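Local coordinates for protein acyl-coenzyme A oxidase acox-1.2 (Caenorhabditis elegans, PDB 5K3J) that catalyses the FAD-dependent desaturation of CoA-linked ascaroside side chains in peroxisomal beta-oxidation, producing hydrogen peroxide, and binds ATP at sites shared between two subunits, at residues E566-D569 with V570-Y573; S386-K389 with S390-H394; L440-A443 with R444-K448. All coordinates share one frame; numbering follows the deposited sequence.

In the fold
The three contacts line parts of the ATP and substrate pockets. Interactions 1 and 2 serve the same ATP from its two ends: 570-573 reaches the gamma phosphate and 390-394 meets the adenine. Their centres are about 18 Å apart and their nearest atoms about 7 Å, so the nucleotide spans the distance between them. Interactions 2 and 3 touch directly, with Gly-387 CA 3.8 Å from Leu-442 CD2. Interaction 3 faces the CoA part of the substrate, and its Leu-440 also touches FAD. Interactions 1 and 3 are separate, with centres about 22 Å apart. Helices 379-405 and 435-450 pack together and both border the ATP site, while 435-450 also meets the CoA.

Interaction 1 (E566-D569 with V570-Y573); sequences ELLD and VATY. With ATP (adenosine-5'-triphosphate), chain D.
Val-570 packs its CG2 methyl against the carbonyls of Glu-566 and Leu-567, near the end of helix 549-569, at a turn that leads into the short helix 571-574 of the C-terminal helical domain. The methyl lies 3.2 Å from Glu-566 O and also touches Leu-567 O. It sits between the backbone N and the carbonyl carbon, which turns it back over these carbonyls. The Val-570 N-H is shared weakly by the same two oxygens. Ala-571 N makes another weak bond, to Leu-568 O. Beside it, Leu-568 CD1 approaches Ala-571 CB at 4.3 Å.

The acidic side chains point away from the turn. Glu-566 bridges Arg-532 and Arg-348, and Asp-569 OD2 also pairs with Arg-532, so two carboxylates share one guanidinium. Asp-569 also borders a second ATP, so the turn lies between two nucleotide sites. At the dimer interface Thr-572 OG1 is hydrogen-bonded to Thr-572 of the second subunit.

Tyr-573 reaches the first nucleotide. ATP O1G, on the gamma phosphate, lies at the edge of the ring, in its plane, and not over a face. The hydroxyl donates to it, with Tyr-573 OH 2.5 Å from ATP O1G.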
loop_
_atom_site.group_PDB
_atom_site.type_symbol
_atom_site.label_atom_id
_atom_site.label_comp_id
_atom_site.label_asym_id
_atom_site.label_seq_id
_atom_site.Cartn_x
_atom_site.Cartn_y
_atom_site.Cartn_z
ATOM N N GLU A 566 -15.642 5.510 13.327
ATOM C CA GLU A 566 -15.169 4.211 13.791
ATOM C C GLU A 566 -16.341 3.273 14.076
ATOM O O GLU A 566 -16.288 2.089 13.744
ATOM C CB GLU A 566 -14.296 4.358 15.043
ATOM C CG GLU A 566 -13.101 5.302 14.894
ATOM C CD GLU A 566 -12.128 4.889 13.800
ATOM O OE1 GLU A 566 -12.056 3.686 13.475
ATOM O OE2 GLU A 566 -11.429 5.777 13.266
ATOM N N LEU A 567 -17.397 3.810 14.680
ATOM C CA LEU A 567 -18.574 3.021 15.042
ATOM C C LEU A 567 -19.267 2.429 13.819
ATOM O O LEU A 567 -19.823 1.330 13.871
ATOM C CB LEU A 567 -19.566 3.879 15.829
ATOM C CG LEU A 567 -20.741 3.125 16.455
ATOM C CD1 LEU A 567 -20.255 2.267 17.613
ATOM C CD2 LEU A 567 -21.838 4.080 16.907
ATOM N N LEU A 568 -19.229 3.171 12.720
ATOM C CA LEU A 568 -19.857 2.745 11.478
ATOM C C LEU A 568 -19.015 1.680 10.785
ATOM O O LEU A 568 -19.545 0.774 10.138
ATOM C CB LEU A 568 -20.066 3.948 10.557
ATOM C CG LEU A 568 -20.767 3.723 9.217
ATOM C CD1 LEU A 568 -22.002 2.859 9.398
ATOM C CD2 LEU A 568 -21.132 5.062 8.595
ATOM N N ASP A 569 -17.698 1.789 10.939
ATOM C CA ASP A 569 -16.770 0.832 10.348
ATOM C C ASP A 569 -16.915 -0.538 11.004
ATOM O O ASP A 569 -16.518 -1.554 10.435
ATOM C CB ASP A 569 -15.329 1.335 10.480
ATOM C CG ASP A 569 -14.345 0.504 9.678
ATOM O OD1 ASP A 569 -14.651 0.190 8.508
ATOM O OD2 ASP A 569 -13.270 0.162 10.218
ATOM N N VAL A 570 -17.491 -0.556 12.203
ATOM C CA VAL A 570 -17.660 -1.786 12.969
ATOM C C VAL A 570 -19.125 -2.046 13.310
ATOM O O VAL A 570 -19.427 -2.756 14.271
ATOM C CB VAL A 570 -16.850 -1.746 14.281
ATOM C CG1 VAL A 570 -15.364 -1.622 13.986
ATOM C CG2 VAL A 570 -17.322 -0.598 15.163
ATOM N N ALA A 571 -20.027 -1.475 12.516
ATOM C CA ALA A 571 -21.462 -1.544 12.788
ATOM C C ALA A 571 -21.958 -2.981 12.922
ATOM O O ALA A 571 -22.794 -3.274 13.774
ATOM C CB ALA A 571 -22.243 -0.820 11.699
ATOM N N THR A 572 -21.424 -3.868 12.086
ATOM C CA THR A 572 -21.764 -5.290 12.106
ATOM C C THR A 572 -21.699 -5.880 13.516
ATOM O O THR A 572 -22.493 -6.749 13.877
ATOM C CB THR A 572 -20.829 -6.072 11.161
ATOM O OG1 THR A 572 -21.112 -5.695 9.807
ATOM C CG2 THR A 572 -21.011 -7.576 11.313
ATOM N N TYR A 573 -20.765 -5.378 14.315
ATOM C CA TYR A 573 -20.661 -5.770 15.715
ATOM C C TYR A 573 -21.578 -4.926 16.597
ATOM O O TYR A 573 -22.043 -5.383 17.641
ATOM C CB TYR A 573 -19.215 -5.647 16.201
ATOM C CG TYR A 573 -18.243 -6.542 15.472
ATOM C CD1 TYR A 573 -18.411 -7.920 15.468
ATOM C CD2 TYR A 573 -17.147 -6.014 14.800
ATOM C CE1 TYR A 573 -17.525 -8.746 14.808
ATOM C CE2 TYR A 573 -16.253 -6.834 14.138
ATOM C CZ TYR A 573 -16.448 -8.199 14.145
ATOM O OH TYR A 573 -15.561 -9.017 13.486
HETATM P PG ATP D . -13.653 -6.840 11.163
HETATM O O1G ATP D . -13.791 -7.468 12.529
HETATM O O2G ATP D . -14.222 -7.678 10.041
HETATM O O3G ATP D . -14.029 -5.379 11.109
HETATM P PB ATP D . -11.459 -6.506 9.452
HETATM O O1B ATP D . -10.667 -5.222 9.549
HETATM O O2B ATP D . -12.550 -6.639 8.416
HETATM O O3B ATP D . -12.060 -6.849 10.906
HETATM P PA ATP D . -10.934 -9.153 8.783
HETATM O O1A ATP D . -10.627 -10.171 9.858
HETATM O O2A ATP D . -12.350 -8.988 8.283
HETATM O O3A ATP D . -10.411 -7.714 9.278
HETATM O "O5'" ATP D . -9.980 -9.433 7.520
HETATM C "C5'" ATP D . -9.940 -8.518 6.426
HETATM C "C4'" ATP D . -8.492 -8.439 5.973
HETATM O "O4'" ATP D . -7.796 -7.398 6.668
HETATM C "C3'" ATP D . -7.795 -9.752 6.283
HETATM O "O3'" ATP D . -7.215 -10.281 5.090
HETATM C "C2'" ATP D . -6.718 -9.402 7.287
HETATM O "O2'" ATP D . -5.494 -10.085 7.008
HETATM C "C1'" ATP D . -6.549 -7.896 7.158
HETATM N N9 ATP D . -6.217 -7.261 8.458
HETATM C C8 ATP D . -7.091 -6.985 9.442
HETATM N N7 ATP D . -6.478 -6.401 10.501
HETATM C C5 ATP D . -5.173 -6.290 10.198
HETATM C C6 ATP D . -3.963 -5.765 10.873
HETATM N N6 ATP D . -4.024 -5.225 12.116
HETATM N N1 ATP D . -2.794 -5.842 10.198
HETATM C C2 ATP D . -2.718 -6.374 8.963
HETATM N N3 ATP D . -3.773 -6.870 8.295
HETATM C C4 ATP D . -5.006 -6.856 8.850
#

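Interaction 2 (S386-K389 with S390-H394); sequences SGLK and SVVAH. With ATP (adenosine-5'-triphosphate), chain D.
Val-391 N meets Gly-387 O at 2.9 Å, and the bond is almost straight, with an N-H...O angle of 177°. It belongs to helix 379-405, of which Ser-386 to His-394 make about two and a half turns. Three backbone bonds from a residue to the fourth one on join the two segments; the other two are Val-392 N to Leu-388 O and Ala-393 N to Lys-389 O.

Apolar contact is slight: Leu-388 CD1 lies 4.4 Å from Val-392 CG2.

Polar side chains turn to other partners. Ser-390 OG is bonded to Asn-435 O and also lies 3.2 Å from Ser-386 O. The Lys-389 chain bends at chi2 and chi3, and NZ bonds the carbonyls of Gly-433 and Gly-428, with a weak third bond to Tyr-431 O.

Ser-390 and His-394 make the main contacts with the adenine. Ser-390 O accepts a weak bond from ATP N6 at 3.2 Å. The His-394 imidazole lies with one face against the adenine, and ATP C5 stands 3.6 Å above the ring centre. With an alanine here, the adenine would probably lose this flat surface and be freer to shift.

The helix is held on several sides. Lys-389 and Ser-390 touch helix 435-450, Val-391 packs on helix 520-543, Leu-388 on helix 343-363, and Val-392 and Ala-393 on helix 287-315.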
loop_
_atom_site.group_PDB
_atom_site.type_symbol
_atom_site.label_atom_id
_atom_site.label_comp_id
_atom_site.label_asym_id
_atom_site.label_seq_id
_atom_site.Cartn_x
_atom_site.Cartn_y
_atom_site.Cartn_z
ATOM N N SER A 386 0.663 -5.081 21.969
ATOM C CA SER A 386 0.678 -6.127 20.953
ATOM C C SER A 386 -0.347 -5.836 19.869
ATOM O O SER A 386 -0.042 -5.876 18.676
ATOM C CB SER A 386 0.400 -7.490 21.578
ATOM O OG SER A 386 1.449 -7.858 22.456
ATOM N N GLY A 387 -1.569 -5.543 20.295
ATOM C CA GLY A 387 -2.635 -5.227 19.365
ATOM C C GLY A 387 -2.578 -3.781 18.922
ATOM O O GLY A 387 -2.976 -3.453 17.806
ATOM N N LEU A 388 -2.083 -2.916 19.800
ATOM C CA LEU A 388 -2.031 -1.488 19.516
ATOM C C LEU A 388 -1.160 -1.191 18.296
ATOM O O LEU A 388 -1.541 -0.392 17.445
ATOM C CB LEU A 388 -1.515 -0.714 20.729
ATOM C CG LEU A 388 -1.837 0.781 20.738
ATOM C CD1 LEU A 388 -3.336 0.982 20.652
ATOM C CD2 LEU A 388 -1.278 1.456 21.980
ATOM N N LYS A 389 -0.000 -1.836 18.198
ATOM C CA LYS A 389 0.883 -1.604 17.059
ATOM C C LYS A 389 0.295 -2.196 15.780
ATOM O O LYS A 389 0.506 -1.669 14.693
ATOM C CB LYS A 389 2.275 -2.179 17.331
ATOM C CG LYS A 389 2.321 -3.694 17.437
ATOM C CD LYS A 389 3.405 -4.280 16.539
ATOM C CE LYS A 389 2.934 -4.419 15.096
ATOM N NZ LYS A 389 4.015 -4.906 14.188
ATOM N N SER A 390 -0.453 -3.284 15.919
ATOM C CA SER A 390 -1.035 -3.958 14.766
ATOM C C SER A 390 -2.162 -3.139 14.140
ATOM O O SER A 390 -2.133 -2.844 12.946
ATOM C CB SER A 390 -1.549 -5.342 15.161
ATOM O OG SER A 390 -0.475 -6.183 15.537
ATOM N N VAL A 391 -3.149 -2.773 14.953
ATOM C CA VAL A 391 -4.291 -1.995 14.477
ATOM C C VAL A 391 -3.852 -0.629 13.959
ATOM O O VAL A 391 -4.294 -0.188 12.895
ATOM C CB VAL A 391 -5.347 -1.805 15.584
ATOM C CG1 VAL A 391 -6.366 -0.744 15.185
ATOM C CG2 VAL A 391 -6.042 -3.122 15.881
ATOM N N VAL A 392 -2.976 0.031 14.711
ATOM C CA VAL A 392 -2.503 1.361 14.353
ATOM C C VAL A 392 -1.753 1.350 13.024
ATOM O O VAL A 392 -2.079 2.122 12.129
ATOM C CB VAL A 392 -1.601 1.946 15.457
ATOM C CG1 VAL A 392 -0.741 3.048 14.907
ATOM C CG2 VAL A 392 -2.446 2.464 16.616
ATOM N N ALA A 393 -0.767 0.465 12.890
ATOM C CA ALA A 393 0.023 0.380 11.660
ATOM C C ALA A 393 -0.844 0.018 10.455
ATOM O O ALA A 393 -0.621 0.512 9.346
ATOM C CB ALA A 393 1.150 -0.635 11.814
ATOM N N HIS A 394 -1.829 -0.845 10.683
ATOM C CA HIS A 394 -2.730 -1.284 9.624
ATOM C C HIS A 394 -3.633 -0.148 9.161
ATOM O O HIS A 394 -3.770 0.096 7.963
ATOM C CB HIS A 394 -3.571 -2.468 10.105
ATOM C CG HIS A 394 -4.669 -2.857 9.164
ATOM N ND1 HIS A 394 -4.430 -3.389 7.917
ATOM C CD2 HIS A 394 -6.016 -2.793 9.295
ATOM C CE1 HIS A 394 -5.581 -3.636 7.318
ATOM N NE2 HIS A 394 -6.559 -3.283 8.132
HETATM P PG ATP D . -13.653 -6.840 11.163
HETATM O O1G ATP D . -13.791 -7.468 12.529
HETATM O O2G ATP D . -14.222 -7.678 10.041
HETATM O O3G ATP D . -14.029 -5.379 11.109
HETATM P PB ATP D . -11.459 -6.506 9.452
HETATM O O1B ATP D . -10.667 -5.222 9.549
HETATM O O2B ATP D . -12.550 -6.639 8.416
HETATM O O3B ATP D . -12.060 -6.849 10.906
HETATM P PA ATP D . -10.934 -9.153 8.783
HETATM O O1A ATP D . -10.627 -10.171 9.858
HETATM O O2A ATP D . -12.350 -8.988 8.283
HETATM O O3A ATP D . -10.411 -7.714 9.278
HETATM O "O5'" ATP D . -9.980 -9.433 7.520
HETATM C "C5'" ATP D . -9.940 -8.518 6.426
HETATM C "C4'" ATP D . -8.492 -8.439 5.973
HETATM O "O4'" ATP D . -7.796 -7.398 6.668
HETATM C "C3'" ATP D . -7.795 -9.752 6.283
HETATM O "O3'" ATP D . -7.215 -10.281 5.090
HETATM C "C2'" ATP D . -6.718 -9.402 7.287
HETATM O "O2'" ATP D . -5.494 -10.085 7.008
HETATM C "C1'" ATP D . -6.549 -7.896 7.158
HETATM N N9 ATP D . -6.217 -7.261 8.458
HETATM C C8 ATP D . -7.091 -6.985 9.442
HETATM N N7 ATP D . -6.478 -6.401 10.501
HETATM C C5 ATP D . -5.173 -6.290 10.198
HETATM C C6 ATP D . -3.963 -5.765 10.873
HETATM N N6 ATP D . -4.024 -5.225 12.116
HETATM N N1 ATP D . -2.794 -5.842 10.198
HETATM C C2 ATP D . -2.718 -6.374 8.963
HETATM N N3 ATP D . -3.773 -6.870 8.295
HETATM C C4 ATP D . -5.006 -6.856 8.850
#

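Interaction 3 (L440-A443 with R444-K448); sequences LQLA and RYLVK. With 6QA (~{S}-[2-[3-[[(2~{R})-4-[[[(2~{R},3~{S},4~{R},5~{R})-5-(6-aminopurin-9-yl)-4-oxidanyl-3-phosphonooxy-oxolan-2-yl]methoxy-oxidanyl-phosphoryl]oxy-oxidanyl-phosphoryl]oxy-3,3-dimethyl-2-oxidanyl-butanoyl]amino]propanoylamino]ethyl] 5-[(2~{R},3~{R},5~{R},6~{S})-6-methyl-3,5-bis(oxidanyl)oxan-2-yl]oxypentanethioate), chain E.
Ala-443 and Val-447 form the one backbone bond between the segments that is assigned and not weak, with Val-447 N 2.9 Å from Ala-443 O. Both lie on helix 435-450, part of the C-alpha1 domain of the acyl-CoA oxidase fold. The bonds just before it are weaker. Arg-444 N is shared weakly by Leu-440 O and Gln-441 O, and Leu-446 N weakly by Leu-442 O and Ala-443 O.

Leu-442, Tyr-445 and Leu-446 form an apolar group. Leu-442 has its CG anti to the backbone N (chi1 165°), which sends CD1 along the helix to Tyr-445 CD2 at 3.6 Å. The same methyl lies 4.2 Å from Leu-446 CG. The side chains meet at a slant. Leu-442 and Leu-446 also pack on helix 520-543, and Tyr-445 packs on helix 379-405.

Gln-441 and Arg-444 face the substrate, 6QA. The Gln-441 amide lies against the geminal methyls of the pantoyl group, with CD 3.3 Å from 6QA C22. Its OE1 accepts a hydrogen bond from His-382 NE2, which probably fixes the rotation of the amide.

Arg-444 runs beside the ribose phosphate of the CoA, its aliphatic CD next to 6QA O52. Trp-516 makes a cation-pi contact with the arginine. Arg-512 is nearby, and the two positive charges would probably favour the anion. O51 stands obliquely to the guanidinium, with Arg-444 NH2 3.2 Å from 6QA O51.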
loop_
_atom_site.group_PDB
_atom_site.type_symbol
_atom_site.label_atom_id
_atom_site.label_comp_id
_atom_site.label_asym_id
_atom_site.label_seq_id
_atom_site.Cartn_x
_atom_site.Cartn_y
_atom_site.Cartn_z
ATOM N N LEU A 440 -2.850 -11.958 17.790
ATOM C CA LEU A 440 -3.093 -13.236 18.445
ATOM C C LEU A 440 -2.492 -13.276 19.843
ATOM O O LEU A 440 -2.952 -14.025 20.701
ATOM C CB LEU A 440 -2.531 -14.381 17.601
ATOM C CG LEU A 440 -3.428 -14.802 16.436
ATOM C CD1 LEU A 440 -2.726 -15.809 15.538
ATOM C CD2 LEU A 440 -4.731 -15.370 16.979
ATOM N N GLN A 441 -1.461 -12.469 20.061
ATOM C CA GLN A 441 -0.820 -12.377 21.369
ATOM C C GLN A 441 -1.729 -11.684 22.375
ATOM O O GLN A 441 -1.815 -12.095 23.532
ATOM C CB GLN A 441 0.513 -11.636 21.260
ATOM C CG GLN A 441 1.715 -12.543 21.083
ATOM C CD GLN A 441 2.144 -13.195 22.381
ATOM O OE1 GLN A 441 2.932 -12.631 23.139
ATOM N NE2 GLN A 441 1.638 -14.394 22.637
ATOM N N LEU A 442 -2.403 -10.631 21.927
ATOM C CA LEU A 442 -3.350 -9.909 22.767
ATOM C C LEU A 442 -4.596 -10.753 23.019
ATOM O O LEU A 442 -5.228 -10.654 24.072
ATOM C CB LEU A 442 -3.732 -8.577 22.118
ATOM C CG LEU A 442 -4.962 -7.833 22.645
ATOM C CD1 LEU A 442 -4.811 -7.492 24.117
ATOM C CD2 LEU A 442 -5.190 -6.583 21.834
ATOM N N ALA A 443 -4.933 -11.587 22.042
ATOM C CA ALA A 443 -6.085 -12.473 22.139
ATOM C C ALA A 443 -5.908 -13.482 23.270
ATOM O O ALA A 443 -6.885 -13.910 23.885
ATOM C CB ALA A 443 -6.311 -13.187 20.823
ATOM N N ARG A 444 -4.662 -13.864 23.534
ATOM C CA ARG A 444 -4.360 -14.773 24.634
ATOM C C ARG A 444 -4.583 -14.086 25.975
ATOM O O ARG A 444 -5.014 -14.710 26.944
ATOM C CB ARG A 444 -2.925 -15.287 24.532
ATOM C CG ARG A 444 -2.722 -16.308 23.432
ATOM C CD ARG A 444 -1.851 -17.454 23.903
ATOM N NE ARG A 444 -1.934 -18.618 23.026
ATOM C CZ ARG A 444 -2.193 -19.851 23.451
ATOM N NH1 ARG A 444 -2.246 -20.856 22.587
ATOM N NH2 ARG A 444 -2.396 -20.079 24.743
ATOM N N TYR A 445 -4.285 -12.793 26.020
ATOM C CA TYR A 445 -4.489 -11.992 27.219
ATOM C C TYR A 445 -5.966 -11.685 27.402
ATOM O O TYR A 445 -6.407 -11.345 28.497
ATOM C CB TYR A 445 -3.660 -10.711 27.132
ATOM C CG TYR A 445 -4.066 -9.568 28.046
ATOM C CD1 TYR A 445 -3.579 -9.475 29.348
ATOM C CD2 TYR A 445 -4.898 -8.553 27.587
ATOM C CE1 TYR A 445 -3.937 -8.416 30.173
ATOM C CE2 TYR A 445 -5.259 -7.496 28.402
ATOM C CZ TYR A 445 -4.777 -7.431 29.693
ATOM O OH TYR A 445 -5.137 -6.378 30.504
ATOM N N LEU A 446 -6.724 -11.816 26.318
ATOM C CA LEU A 446 -8.166 -11.613 26.355
ATOM C C LEU A 446 -8.879 -12.885 26.803
ATOM O O LEU A 446 -9.872 -12.821 27.529
ATOM C CB LEU A 446 -8.686 -11.166 24.987
ATOM C CG LEU A 446 -8.313 -9.746 24.557
ATOM C CD1 LEU A 446 -9.038 -9.360 23.272
ATOM C CD2 LEU A 446 -8.604 -8.747 25.673
ATOM N N VAL A 447 -8.371 -14.036 26.370
ATOM C CA VAL A 447 -8.896 -15.317 26.824
ATOM C C VAL A 447 -8.675 -15.456 28.317
ATOM O O VAL A 447 -9.614 -15.707 29.065
ATOM C CB VAL A 447 -8.239 -16.505 26.097
ATOM C CG1 VAL A 447 -8.601 -17.817 26.788
ATOM C CG2 VAL A 447 -8.653 -16.529 24.637
ATOM N N LYS A 448 -7.432 -15.266 28.742
ATOM C CA LYS A 448 -7.076 -15.396 30.148
ATOM C C LYS A 448 -7.821 -14.376 31.005
ATOM O O LYS A 448 -8.129 -14.645 32.164
ATOM C CB LYS A 448 -5.558 -15.253 30.330
ATOM C CG LYS A 448 -5.030 -13.821 30.385
ATOM C CD LYS A 448 -4.812 -13.378 31.830
ATOM C CE LYS A 448 -4.334 -11.940 31.935
ATOM N NZ LYS A 448 -4.245 -11.520 33.363
HETATM P P26 6QA E . 8.027 -17.068 22.386
HETATM P P29 6QA E . 6.658 -18.762 24.474
HETATM P P50 6QA E . 0.283 -17.427 27.085
HETATM O O01 6QA E . 9.854 2.500 13.294
HETATM C C02 6QA E . 10.778 1.915 14.239
HETATM C C03 6QA E . 11.588 0.946 13.363
HETATM O O04 6QA E . 12.318 0.084 14.108
HETATM C C05 6QA E . 11.621 -0.994 14.647
HETATM C C06 6QA E . 12.274 -2.298 14.112
HETATM C C07 6QA E . 12.123 -3.379 15.207
HETATM C C08 6QA E . 13.213 -4.431 15.012
HETATM C C09 6QA E . 12.630 -5.768 14.817
HETATM S S10 6QA E . 13.350 -7.068 15.946
HETATM C C11 6QA E . 12.105 -8.017 16.866
HETATM C C12 6QA E . 10.699 -7.928 16.349
HETATM N N13 6QA E . 10.203 -9.247 16.224
HETATM C C14 6QA E . 9.084 -9.713 17.017
HETATM C C15 6QA E . 8.550 -11.179 16.842
HETATM C C16 6QA E . 8.629 -11.878 18.241
HETATM N N17 6QA E . 7.390 -12.617 18.550
HETATM C C18 6QA E . 7.476 -13.719 19.517
HETATM C C19 6QA E . 6.211 -14.502 19.862
HETATM O O20 6QA E . 5.164 -14.091 19.011
HETATM C C21 6QA E . 5.785 -14.279 21.341
HETATM C C22 6QA E . 4.571 -15.292 21.525
HETATM C C23 6QA E . 5.400 -12.777 21.544
HETATM C C24 6QA E . 6.838 -14.621 22.390
HETATM O O25 6QA E . 6.797 -16.012 22.768
HETATM O O27 6QA E . 8.210 -17.252 20.872
HETATM O O28 6QA E . 7.603 -18.549 23.120
HETATM O O30 6QA E . 7.586 -19.227 25.601
HETATM O O31 6QA E . 5.858 -17.326 24.826
HETATM C C32 6QA E . 4.487 -17.260 24.932
HETATM C C33 6QA E . 4.141 -17.170 26.478
HETATM O O34 6QA E . 4.939 -16.370 27.077
HETATM C C35 6QA E . 4.119 -15.070 27.609
HETATM N N36 6QA E . 4.774 -13.858 27.090
HETATM C C37 6QA E . 5.210 -13.675 25.841
HETATM N N38 6QA E . 5.766 -12.472 25.697
HETATM C C39 6QA E . 5.696 -11.839 26.904
HETATM C C40 6QA E . 5.075 -12.716 27.794
HETATM N N41 6QA E . 4.883 -12.327 29.084
HETATM C C42 6QA E . 5.283 -11.119 29.482
HETATM N N43 6QA E . 5.891 -10.247 28.652
HETATM C C44 6QA E . 6.115 -10.562 27.376
HETATM N N45 6QA E . 6.777 -9.614 26.473
HETATM C C46 6QA E . 2.888 -15.183 27.213
HETATM O O47 6QA E . 1.950 -15.037 28.374
HETATM C C48 6QA E . 2.727 -16.576 26.609
HETATM O O49 6QA E . 1.938 -17.395 27.407
HETATM O O51 6QA E . -0.094 -18.805 26.629
HETATM O O52 6QA E . -0.058 -16.400 25.993
HETATM O O53 6QA E . -0.474 -17.047 28.328
HETATM O O54 6QA E . 5.630 -19.831 24.196
HETATM O O55 6QA E . 9.331 -16.581 22.990
HETATM O O56 6QA E . 8.527 -14.005 20.011
HETATM O O57 6QA E . 8.554 -9.011 17.812
HETATM O O58 6QA E . 11.776 -5.905 13.950
HETATM O O59 6QA E . 12.513 1.666 12.503
HETATM C C60 6QA E . 13.401 2.514 13.240
HETATM C C61 6QA E . 14.312 3.080 12.174
HETATM C C62 6QA E . 12.606 3.570 14.053
HETATM C C63 6QA E . 11.585 2.952 14.911
HETATM O O64 6QA E . 13.539 4.313 14.914
#